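Local coordinates for extracellular solute-binding protein family 1 (Kribbella flavida, PDB 5IXP) that probably captures an extracellular solute and delivers it to a membrane ABC transporter for uptake, at residues Leu4-Phe9 and Ala56-Met61; Thr8-Gly13 and Ala36-His41. All blocks are in the same frame, centred on the assembly; numbering follows the deposited sequence.

Contact 1. Residues Leu4-Phe9 and Ala56-Met61; sequences LTIATF and ADIEAM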
ATOM      1  N   LEU A   4      25.347  -8.551  12.671  1.00 12.92           N
ATOM      2  CA  LEU A   4      24.116  -7.805  12.464  1.00  9.91           C
ATOM      3  C   LEU A   4      22.936  -8.758  12.414  1.00  9.71           C
ATOM      4  O   LEU A   4      23.009  -9.811  11.779  1.00 15.29           O
ATOM      5  CB  LEU A   4      24.158  -7.024  11.149  1.00 11.01           C
ATOM      6  CG  LEU A   4      25.218  -5.924  11.033  1.00 13.71           C
ATOM      7  CD1 LEU A   4      25.203  -5.305   9.635  1.00 14.44           C
ATOM      8  CD2 LEU A   4      24.985  -4.875  12.111  1.00 17.44           C
ATOM      9  N   THR A   5      21.853  -8.388  13.091  0.50 10.84           N
ATOM     10  CA  THR A   5      20.576  -9.065  12.946  0.50 13.04           C
ATOM     11  C   THR A   5      19.647  -8.174  12.141  0.50 12.30           C
ATOM     12  O   THR A   5      19.686  -6.947  12.269  0.50 13.50           O
ATOM     13  CB  THR A   5      19.931  -9.374  14.300  0.50 14.76           C
ATOM     14  OG1 THR A   5      20.026  -8.222  15.149  0.50 16.74           O
ATOM     15  CG2 THR A   5      20.602 -10.562  14.964  0.50 16.30           C
ATOM     16  N   ILE A   6      18.834  -8.789  11.291  1.00 11.13           N
ATOM     17  CA  ILE A   6      17.806  -8.077  10.555  1.00  9.82           C
ATOM     18  C   ILE A   6      16.503  -8.841  10.729  1.00 10.28           C
ATOM     19  O   ILE A   6      16.461 -10.060  10.517  1.00 10.97           O
ATOM     20  CB  ILE A   6      18.176  -7.898   9.064  1.00  8.80           C
ATOM     21  CG1 ILE A   6      16.998  -7.292   8.303  1.00  8.52           C
ATOM     22  CG2 ILE A   6      18.641  -9.223   8.415  1.00  9.52           C
ATOM     23  CD1 ILE A   6      17.380  -6.791   6.892  1.00 10.71           C
ATOM     24  N   ALA A   7      15.450  -8.135  11.144  1.00  7.76           N
ATOM     25  CA  ALA A   7      14.150  -8.749  11.390  1.00  9.03           C
ATOM     26  C   ALA A   7      13.222  -8.393  10.234  1.00 11.51           C
ATOM     27  O   ALA A   7      12.965  -7.211   9.986  1.00 10.06           O
ATOM     28  CB  ALA A   7      13.556  -8.274  12.716  1.00  9.29           C
ATOM     29  N   THR A   8      12.742  -9.409   9.523  1.00 11.62           N
ATOM     30  CA  THR A   8      11.814  -9.228   8.418  1.00 10.98           C
ATOM     31  C   THR A   8      10.556 -10.044   8.679  1.00 12.87           C
ATOM     32  O   THR A   8      10.487 -10.854   9.608  1.00 13.29           O
ATOM     33  CB  THR A   8      12.430  -9.628   7.061  1.00 11.59           C
ATOM     34  OG1 THR A   8      12.713 -11.032   7.039  1.00 14.39           O
ATOM     35  CG2 THR A   8      13.713  -8.847   6.792  1.00 13.41           C
ATOM     36  N   PHE A   9       9.554  -9.817   7.837  1.00 11.25           N
ATOM     37  CA  PHE A   9       8.269 -10.491   7.946  1.00 13.14           C
ATOM     38  C   PHE A   9       7.831 -10.832   6.532  1.00 16.23           C
ATOM     39  O   PHE A   9       8.281 -10.211   5.566  1.00 15.36           O
ATOM     40  CB  PHE A   9       7.219  -9.608   8.657  1.00 12.71           C
ATOM     41  CG  PHE A   9       7.067  -8.247   8.038  1.00 13.83           C
ATOM     42  CD1 PHE A   9       6.193  -8.041   6.973  1.00 14.49           C
ATOM     43  CD2 PHE A   9       7.821  -7.172   8.501  1.00 14.85           C
ATOM     44  CE1 PHE A   9       6.073  -6.780   6.379  1.00 13.75           C
ATOM     45  CE2 PHE A   9       7.704  -5.920   7.919  1.00 17.60           C
ATOM     46  CZ  PHE A   9       6.837  -5.725   6.848  1.00 15.24           C
ATOM     47  N   ALA A  56      16.351  -6.045  16.669  1.00 10.05           N
ATOM     48  CA  ALA A  56      17.339  -6.322  15.644  1.00  9.98           C
ATOM     49  C   ALA A  56      18.076  -5.033  15.284  1.00 10.82           C
ATOM     50  O   ALA A  56      17.614  -3.921  15.563  1.00 14.00           O
ATOM     51  CB  ALA A  56      16.672  -6.926  14.407  1.00 10.72           C
ATOM     52  N   ASP A  57      19.256  -5.192  14.679  1.00 10.82           N
ATOM     53  CA  ASP A  57      19.992  -4.021  14.210  1.00  9.59           C
ATOM     54  C   ASP A  57      19.268  -3.332  13.067  1.00 12.82           C
ATOM     55  O   ASP A  57      19.330  -2.101  12.947  1.00 14.36           O
ATOM     56  CB  ASP A  57      21.396  -4.417  13.767  1.00 10.93           C
ATOM     57  CG  ASP A  57      22.196  -5.017  14.896  1.00 16.16           C
ATOM     58  OD1 ASP A  57      22.626  -4.250  15.783  1.00 15.27           O
ATOM     59  OD2 ASP A  57      22.379  -6.254  14.894  1.00 15.11           O
ATOM     60  N   ILE A  58      18.614  -4.103  12.196  1.00  9.90           N
ATOM     61  CA  ILE A  58      17.739  -3.563  11.156  1.00  9.90           C
ATOM     62  C   ILE A  58      16.355  -4.132  11.410  1.00 10.10           C
ATOM     63  O   ILE A  58      16.189  -5.356  11.465  1.00 10.95           O
ATOM     64  CB  ILE A  58      18.227  -3.927   9.740  1.00  9.61           C
ATOM     65  CG1 ILE A  58      19.607  -3.315   9.472  1.00 11.18           C
ATOM     66  CG2 ILE A  58      17.200  -3.452   8.669  1.00  9.41           C
ATOM     67  CD1 ILE A  58      20.295  -3.869   8.188  1.00 10.88           C
ATOM     68  N   GLU A  59      15.364  -3.255  11.566  1.00 10.41           N
ATOM     69  CA  GLU A  59      13.975  -3.658  11.776  1.00 10.71           C
ATOM     70  C   GLU A  59      13.144  -3.240  10.571  1.00  8.23           C
ATOM     71  O   GLU A  59      13.057  -2.043  10.260  1.00 11.25           O
ATOM     72  CB  GLU A  59      13.395  -3.035  13.056  1.00 11.01           C
ATOM     73  CG  GLU A  59      13.959  -3.619  14.365  1.00 13.45           C
ATOM     74  CD  GLU A  59      13.296  -4.934  14.775  1.00 17.07           C
ATOM     75  OE1 GLU A  59      12.340  -5.350  14.099  1.00 16.15           O
ATOM     76  OE2 GLU A  59      13.729  -5.546  15.784  1.00 20.75           O
ATOM     77  N   ALA A  60      12.501  -4.214   9.923  1.00  8.55           N
ATOM     78  CA  ALA A  60      11.611  -3.889   8.821  1.00  9.14           C
ATOM     79  C   ALA A  60      10.295  -3.336   9.353  1.00 10.55           C
ATOM     80  O   ALA A  60       9.809  -3.729  10.417  1.00 12.28           O
ATOM     81  CB  ALA A  60      11.336  -5.107   7.938  1.00  8.29           C
HETATM   82  N   MSE A  61       9.719  -2.426   8.582  1.00 10.35           N
HETATM   83  CA  MSE A  61       8.502  -1.722   8.963  1.00 12.49           C
HETATM   84  C   MSE A  61       7.634  -1.537   7.730  1.00 13.30           C
HETATM   85  O   MSE A  61       8.108  -1.005   6.715  1.00 13.83           O
HETATM   86  CB  MSE A  61       8.860  -0.365   9.571  1.00 18.37           C
HETATM   87  CG  MSE A  61       7.964   0.108  10.654  1.00 31.57           C
HETATM   88 SE   MSE A  61       8.899   1.409  11.686  0.69 36.96          SE
HETATM   89  CE  MSE A  61       9.790   0.383  13.050  1.00 41.75           C
TER
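A56 approaches strand 4-8 before pairing begins, its CB resting 3.8 Å from A7 CB, while its N-H is held by the carboxylate of E59. At D57 the side chain crosses that of T5 at about a right angle. D57 OD2 takes the T5 N-H on its anti lone pair (2.8 Å, 169°), and T5 OG1, in the crowded position between backbone N and carbonyl carbon, receives D57 N at 3.2 Å. D57 OD1 is bonded to S281; an alanine in place of D57 would remove both carboxylate bonds and would probably loosen the start of the strand pairing and its tie to the loop around S281. I58 then enters the ladder: I58 N donates to T5 O (3.0 Å) and I58 O receives A7 N (2.9 Å), so it straddles I6. The two isoleucines lie side by side, I6 CD1 against I58 CG2, on the face packed by helix 284-294. E59, bent at chi2 (-81°), brings OE1 to 3.5 Å from A7 CB on the face beneath helix 38-51. A60 N closes the ladder on A7 O, and A60 CB meets F9 CE2. Such parallel pairing of neighbouring strands, helices on both faces, is characteristic of the alpha/beta domains of periplasmic-binding-protein folds.

Contact 2. Residues Thr8-Gly13 and Ala36-His41; sequences TFNEFG and ATVDEH
Two first torsions bring the rings together: H41 extends with CG anti to its backbone N (chi1 176°), whereas F9 holds CG in the crowded position between backbone N and carbonyl carbon (chi1 53°). The result is a T-shaped, edge-to-face pair joining the loop after strand 2-8 to the first turn of helix 38-51, within the alpha/beta sheet domain of a solute-binding protein. The phenyl drives its edge at the imidazole face, with ring centroids 5.0 Å apart and planes at 58°. F9 CD2 stands over the centre of the imidazole, 3.6 Å from H41 CD2. From the loop itself, F12 turns an edge onto a face of the F9 ring, placing CE1 above its centre, and W65 also meets F9, so the phenyl is held from several directions.

V38 supplies the aliphatic part of the contact. Its CG2, anti to the carbonyl carbon, lies 4.0 Å from F9 CD1 and also touches the amide of N10, 3.5 Å from N10 OD1. This end of the contact lies toward solvent, whereas the two rings are buried. The helix start is fixed by T37 as N-cap, its OG1 accepting the N-H of E40 at 3.0 Å.

The imidazole is secured at both nitrogens. H41 NE2 bonds to the carbonyl of A60 on strand 58-62, which is likely to fix the ring's rotation and present its face to F9. At the other nitrogen, a water in the plane of the ring lies 2.9 Å from H41 ND1 and donates to T8 O at 3.0 Å, bridging helix and loop where the direct separation of H41 ND1 and T8 O is 3.9 Å.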
ATOM      1  N   THR A   8      12.742  -9.409   9.523  1.00 11.62           N
ATOM      2  CA  THR A   8      11.814  -9.228   8.418  1.00 10.98           C
ATOM      3  C   THR A   8      10.556 -10.044   8.679  1.00 12.87           C
ATOM      4  O   THR A   8      10.487 -10.854   9.608  1.00 13.29           O
ATOM      5  CB  THR A   8      12.430  -9.628   7.061  1.00 11.59           C
ATOM      6  OG1 THR A   8      12.713 -11.032   7.039  1.00 14.39           O
ATOM      7  CG2 THR A   8      13.713  -8.847   6.792  1.00 13.41           C
ATOM      8  N   PHE A   9       9.554  -9.817   7.837  1.00 11.25           N
ATOM      9  CA  PHE A   9       8.269 -10.491   7.946  1.00 13.14           C
ATOM     10  C   PHE A   9       7.831 -10.832   6.532  1.00 16.23           C
ATOM     11  O   PHE A   9       8.281 -10.211   5.566  1.00 15.36           O
ATOM     12  CB  PHE A   9       7.219  -9.608   8.657  1.00 12.71           C
ATOM     13  CG  PHE A   9       7.067  -8.247   8.038  1.00 13.83           C
ATOM     14  CD1 PHE A   9       6.193  -8.041   6.973  1.00 14.49           C
ATOM     15  CD2 PHE A   9       7.821  -7.172   8.501  1.00 14.85           C
ATOM     16  CE1 PHE A   9       6.073  -6.780   6.379  1.00 13.75           C
ATOM     17  CE2 PHE A   9       7.704  -5.920   7.919  1.00 17.60           C
ATOM     18  CZ  PHE A   9       6.837  -5.725   6.848  1.00 15.24           C
ATOM     19  N   ASN A  10       6.949 -11.824   6.414  1.00 16.70           N
ATOM     20  CA  ASN A  10       6.572 -12.352   5.105  1.00 19.39           C
ATOM     21  C   ASN A  10       7.847 -12.677   4.334  1.00 17.45           C
ATOM     22  O   ASN A  10       8.786 -13.217   4.922  1.00 19.70           O
ATOM     23  CB  ASN A  10       5.664 -11.371   4.360  1.00 20.91           C
ATOM     24  CG  ASN A  10       4.312 -11.188   5.052  1.00 30.75           C
ATOM     25  OD1 ASN A  10       3.801 -12.111   5.699  1.00 33.10           O
ATOM     26  ND2 ASN A  10       3.730  -9.998   4.918  1.00 33.90           N
ATOM     27  N   GLU A  11       7.932 -12.351   3.048  1.00 16.90           N
ATOM     28  CA  GLU A  11       9.118 -12.721   2.270  1.00 16.67           C
ATOM     29  C   GLU A  11       9.728 -11.483   1.620  1.00 17.04           C
ATOM     30  O   GLU A  11       9.275 -11.034   0.557  1.00 16.74           O
ATOM     31  CB  GLU A  11       8.788 -13.781   1.223  1.00 22.05           C
ATOM     32  CG  GLU A  11      10.035 -14.246   0.463  1.00 27.04           C
ATOM     33  CD  GLU A  11      11.150 -14.693   1.406  1.00 29.13           C
ATOM     34  OE1 GLU A  11      11.035 -15.793   1.992  1.00 33.17           O
ATOM     35  OE2 GLU A  11      12.128 -13.933   1.588  1.00 23.24           O
ATOM     36  N   PHE A  12      10.789 -10.957   2.240  1.00 15.31           N
ATOM     37  CA  PHE A  12      11.509  -9.835   1.654  1.00 12.76           C
ATOM     38  C   PHE A  12      12.392 -10.247   0.482  1.00 16.39           C
ATOM     39  O   PHE A  12      12.835  -9.374  -0.272  1.00 16.70           O
ATOM     40  CB  PHE A  12      12.343  -9.130   2.732  1.00 13.60           C
ATOM     41  CG  PHE A  12      11.559  -8.103   3.510  1.00 14.74           C
ATOM     42  CD1 PHE A  12      10.409  -8.466   4.175  1.00 13.90           C
ATOM     43  CD2 PHE A  12      11.964  -6.778   3.559  1.00 16.88           C
ATOM     44  CE1 PHE A  12       9.667  -7.533   4.887  1.00 12.83           C
ATOM     45  CE2 PHE A  12      11.231  -5.831   4.266  1.00 13.94           C
ATOM     46  CZ  PHE A  12      10.067  -6.216   4.926  1.00 11.66           C
ATOM     47  N   GLY A  13      12.644 -11.540   0.298  1.00 14.48           N
ATOM     48  CA  GLY A  13      13.458 -11.975  -0.823  1.00 13.78           C
ATOM     49  C   GLY A  13      14.938 -11.711  -0.665  1.00 12.56           C
ATOM     50  O   GLY A  13      15.662 -11.674  -1.667  1.00 14.60           O
ATOM     51  N   ALA A  36       6.721 -15.371  13.473  1.00 13.27           N
ATOM     52  CA  ALA A  36       5.807 -16.283  12.790  1.00 14.33           C
ATOM     53  C   ALA A  36       4.743 -15.539  11.997  1.00 15.63           C
ATOM     54  O   ALA A  36       4.276 -16.038  10.966  1.00 18.00           O
ATOM     55  CB  ALA A  36       5.135 -17.217  13.795  1.00 14.81           C
ATOM     56  N   THR A  37       4.322 -14.370  12.472  1.00 16.22           N
ATOM     57  CA  THR A  37       3.279 -13.599  11.812  1.00 17.85           C
ATOM     58  C   THR A  37       3.684 -12.136  11.783  1.00 18.14           C
ATOM     59  O   THR A  37       4.543 -11.686  12.547  1.00 16.28           O
ATOM     60  CB  THR A  37       1.926 -13.712  12.532  1.00 17.14           C
ATOM     61  OG1 THR A  37       2.036 -13.095  13.821  1.00 17.58           O
ATOM     62  CG2 THR A  37       1.495 -15.177  12.694  1.00 20.03           C
ATOM     63  N   VAL A  38       3.019 -11.384  10.916  1.00 20.05           N
ATOM     64  CA  VAL A  38       3.261  -9.949  10.869  1.00 20.07           C
ATOM     65  C   VAL A  38       2.832  -9.289  12.176  1.00 18.44           C
ATOM     66  O   VAL A  38       3.511  -8.392  12.684  1.00 17.28           O
ATOM     67  CB  VAL A  38       2.549  -9.336   9.654  1.00 24.43           C
ATOM     68  CG1 VAL A  38       2.814  -7.877   9.615  1.00 25.79           C
ATOM     69  CG2 VAL A  38       3.046  -9.989   8.376  1.00 27.06           C
ATOM     70  N   ASP A  39       1.707  -9.731  12.751  1.00 21.97           N
ATOM     71  CA  ASP A  39       1.268  -9.154  14.021  1.00 20.43           C
ATOM     72  C   ASP A  39       2.307  -9.377  15.113  1.00 19.98           C
ATOM     73  O   ASP A  39       2.511  -8.510  15.972  1.00 17.81           O
ATOM     74  CB  ASP A  39      -0.080  -9.734  14.448  1.00 23.61           C
ATOM     75  CG  ASP A  39      -1.236  -9.244  13.585  1.00 37.42           C
ATOM     76  OD1 ASP A  39      -1.138  -8.147  12.987  1.00 39.80           O
ATOM     77  OD2 ASP A  39      -2.256  -9.959  13.515  1.00 45.36           O
ATOM     78  N   GLU A  40       2.984 -10.529  15.104  1.00 16.18           N
ATOM     79  CA  GLU A  40       3.978 -10.727  16.147  1.00 15.49           C
ATOM     80  C   GLU A  40       5.249  -9.948  15.878  1.00 12.68           C
ATOM     81  O   GLU A  40       5.916  -9.527  16.828  1.00 15.05           O
ATOM     82  CB  GLU A  40       4.278 -12.202  16.334  1.00 17.89           C
ATOM     83  CG  GLU A  40       3.457 -12.729  17.496  1.00 25.13           C
ATOM     84  CD  GLU A  40       3.184 -14.163  17.363  1.00 31.12           C
ATOM     85  OE1 GLU A  40       3.488 -14.685  16.274  1.00 37.52           O
ATOM     86  OE2 GLU A  40       2.676 -14.760  18.334  1.00 30.63           O
ATOM     87  N   HIS A  41       5.593  -9.738  14.608  1.00 11.67           N
ATOM     88  CA  HIS A  41       6.695  -8.837  14.292  1.00 11.80           C
ATOM     89  C   HIS A  41       6.435  -7.445  14.864  1.00 15.72           C
ATOM     90  O   HIS A  41       7.310  -6.842  15.498  1.00 14.74           O
ATOM     91  CB  HIS A  41       6.893  -8.780  12.778  1.00 10.20           C
ATOM     92  CG  HIS A  41       7.950  -7.814  12.349  1.00  9.95           C
ATOM     93  ND1 HIS A  41       9.272  -8.180  12.184  1.00 14.26           N
ATOM     94  CD2 HIS A  41       7.884  -6.491  12.061  1.00 11.46           C
ATOM     95  CE1 HIS A  41       9.971  -7.123  11.803  1.00 13.71           C
ATOM     96  NE2 HIS A  41       9.153  -6.085  11.722  1.00 13.66           N
TER
HETATM   97  O   HOH W   1      10.658 -10.679  12.567  1.00 15.12           O

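How the contacts relate
Both contacts start from the same run of chain and share T8 and F9, but they differ in chemistry. Contact 1 lies inside the sheet: its straight backbone ladder, with D57 at one end, is almost wholly buried. Contact 2 takes over where strand 2-8 gives way to loop, and relies on ring packing and one water, with its N10 side exposed. Their centres are 10 Å apart, and H41 is common to both, through its bond to A60 and through CE1, which packs on A7 O. F12 CZ also packs on A60 CB. Helix 38-51 thus meets both the sheet and the loop leaving it, just before the chain returns as strand 58-62.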